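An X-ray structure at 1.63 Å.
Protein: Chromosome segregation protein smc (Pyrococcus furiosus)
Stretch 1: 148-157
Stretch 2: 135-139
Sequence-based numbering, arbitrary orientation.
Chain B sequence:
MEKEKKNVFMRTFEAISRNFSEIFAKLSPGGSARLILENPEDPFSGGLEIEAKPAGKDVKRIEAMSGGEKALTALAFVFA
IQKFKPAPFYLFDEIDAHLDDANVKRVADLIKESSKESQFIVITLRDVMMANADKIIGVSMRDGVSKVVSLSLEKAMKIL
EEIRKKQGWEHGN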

# COMPACT_ATOMS: atom_id res chain seq x y z
N VAL B 148 -18.61 6.69 -2.14
CA VAL B 148 -17.83 7.08 -0.97
C VAL B 148 -18.41 8.32 -0.31
O VAL B 148 -19.01 9.18 -0.97
CB VAL B 148 -16.34 7.37 -1.30
CG1 VAL B 148 -15.73 6.21 -2.07
CG2 VAL B 148 -16.19 8.68 -2.06
N VAL B 149 -18.21 8.40 0.99
CA VAL B 149 -18.52 9.61 1.73
C VAL B 149 -17.40 9.82 2.73
O VAL B 149 -16.61 8.91 3.00
CB VAL B 149 -19.86 9.48 2.49
CG1 VAL B 149 -21.00 9.23 1.52
CG2 VAL B 149 -19.76 8.38 3.52
N SER B 150 -17.30 11.04 3.25
CA SER B 150 -16.43 11.31 4.38
C SER B 150 -17.20 10.96 5.65
O SER B 150 -18.40 11.23 5.75
CB SER B 150 -16.05 12.80 4.38
OG SER B 150 -15.63 13.23 5.66
N LEU B 151 -16.53 10.34 6.61
CA LEU B 151 -17.18 9.93 7.85
C LEU B 151 -16.52 10.55 9.06
O LEU B 151 -15.30 10.67 9.13
CB LEU B 151 -17.10 8.40 8.03
CG LEU B 151 -17.86 7.48 7.08
CD1 LEU B 151 -17.52 6.01 7.39
CD2 LEU B 151 -19.36 7.73 7.15
N SER B 152 -17.34 10.92 10.05
CA SER B 152 -16.84 11.23 11.39
C SER B 152 -16.52 9.92 12.10
O SER B 152 -16.97 8.84 11.68
CB SER B 152 -17.92 11.95 12.18
OG SER B 152 -19.04 11.10 12.34
N LEU B 153 -15.76 10.01 13.18
CA LEU B 153 -15.41 8.84 13.97
C LEU B 153 -16.66 8.14 14.53
O LEU B 153 -16.77 6.92 14.49
CB LEU B 153 -14.46 9.20 15.11
CG LEU B 153 -14.06 8.01 15.98
CD1 LEU B 153 -13.50 6.87 15.14
CD2 LEU B 153 -13.05 8.43 17.04
N GLU B 154 -17.61 8.92 15.04
CA GLU B 154 -18.80 8.32 15.62
C GLU B 154 -19.57 7.50 14.58
O GLU B 154 -20.04 6.41 14.88
CB GLU B 154 -19.70 9.40 16.25
CG GLU B 154 -20.98 8.87 16.89
CD GLU B 154 -22.17 8.90 15.93
OE1 GLU B 154 -22.17 9.73 15.01
OE2 GLU B 154 -23.11 8.09 16.13
N LYS B 155 -19.67 8.03 13.36
CA LYS B 155 -20.38 7.32 12.30
C LYS B 155 -19.60 6.08 11.87
O LYS B 155 -20.18 5.02 11.63
CB LYS B 155 -20.62 8.22 11.09
CG LYS B 155 -21.78 9.21 11.27
CD LYS B 155 -22.08 9.94 9.96
N ALA B 156 -18.28 6.23 11.74
CA ALA B 156 -17.46 5.10 11.31
C ALA B 156 -17.54 3.97 12.33
O ALA B 156 -17.56 2.79 11.95
CB ALA B 156 -16.02 5.53 11.10
N MSE B 157 -17.59 4.31 13.61
CA MSE B 157 -17.68 3.30 14.66
C MSE B 157 -18.97 2.49 14.58
O MSE B 157 -18.96 1.28 14.77
CB MSE B 157 -17.52 3.92 16.05
CG MSE B 157 -16.12 4.41 16.32
SE MSE B 157 -14.84 2.94 16.38
CE MSE B 157 -14.75 2.47 14.51
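Stretch 2, residues 135-139: KIIGV

Residues 135-139 form an extended strand, with phi between -139° and -103° and psi between 129° and 152°, that runs antiparallel to strand 148-150; the N-to-C directions make an angle of 149°, and the axes approach to 4.6 Å. In register, Val139 lies across from Val148 (CA to CA 4.7 Å), Gly138 from Val149 (CA to CA 5.1 Å) and Ile137 from Ser150 (CA to CA 4.8 Å), while Ile136 falls beside Leu151 (CA to CA 5.4 Å).

Three backbone hydrogen bonds join the two segments. Gly138 and Val149 form the hydrogen-bonded pair, Gly138 N donating to Val149 O at 2.7 Å and Val149 N to Gly138 O at 2.9 Å; two residues further along, Leu151 N donates to Ile136 O at 3.0 Å. CA-H...O contacts accompany these bonds; the shortest, Val148 CA to Gly138 O at 3.1 Å, lies at the Val148 end.

Two waters add bridges around Ile136. Water 1 joins two atoms too far apart to bond directly, accepting from Ile136 N (2.9 Å) and donating to Leu151 O (2.6 Å), and water 2 links Ile136 O (2.8 Å) to Ser150 OG (2.5 Å).

Apolar contacts divide between the sheet faces and the helix beyond. On the face carrying Val148, Ser150, Ile137 and Val139, Val148 CB packs 4.0 Å from Ile137 CG2 and Val148 CG1 4.3 Å from Val139 CG2. On the face of Val149, Gly138 leaves room for Leu151, whose CD1 comes to 3.5 Å from Gly138 CA; an ideal CB on Gly138 would lie 2.6 Å from Leu151 CD1, a clash. Ile136, the residue most covered by stretch 1, has its CG2 4.0 Å from Leu151 CB, before the helix, and 4.0 Å from Ala156 CB within it; Ile136 CD1 lies 3.9 Å from Leu153 CA. Ser152 caps this helix, its OG accepting from Lys155 N at 3.3 Å.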

# COMPACT_ATOMS: atom_id res chain seq x y z
N LYS B 135 -8.29 11.30 8.51
CA LYS B 135 -9.53 11.32 7.76
C LYS B 135 -10.07 9.91 7.59
O LYS B 135 -9.30 8.94 7.53
CB LYS B 135 -9.33 11.95 6.38
CG LYS B 135 -8.94 13.42 6.43
CD LYS B 135 -10.16 14.27 6.80
CE LYS B 135 -9.82 15.75 6.87
NZ LYS B 135 -11.04 16.57 7.11
N ILE B 136 -11.39 9.79 7.47
CA ILE B 136 -12.04 8.50 7.27
C ILE B 136 -12.94 8.57 6.05
O ILE B 136 -13.76 9.49 5.91
CB ILE B 136 -12.90 8.09 8.50
CG1 ILE B 136 -12.07 8.17 9.78
CG2 ILE B 136 -13.49 6.72 8.29
CD1 ILE B 136 -12.92 8.27 11.06
N ILE B 137 -12.77 7.62 5.15
CA ILE B 137 -13.60 7.48 3.97
C ILE B 137 -14.52 6.29 4.17
O ILE B 137 -14.05 5.21 4.53
CB ILE B 137 -12.74 7.22 2.71
CG1 ILE B 137 -11.89 8.44 2.37
CG2 ILE B 137 -13.60 6.83 1.51
CD1 ILE B 137 -10.91 8.14 1.27
N GLY B 138 -15.81 6.48 3.95
CA GLY B 138 -16.76 5.39 4.06
C GLY B 138 -17.17 4.90 2.69
O GLY B 138 -17.53 5.70 1.83
N VAL B 139 -17.12 3.58 2.48
CA VAL B 139 -17.57 2.98 1.23
C VAL B 139 -18.85 2.16 1.47
O VAL B 139 -18.97 1.43 2.47
CB VAL B 139 -16.48 2.05 0.63
CG1 VAL B 139 -16.93 1.50 -0.71
CG2 VAL B 139 -15.17 2.80 0.47
O HOH W 1 -13.11 11.95 8.49
O HOH W 2 -13.34 12.25 6.18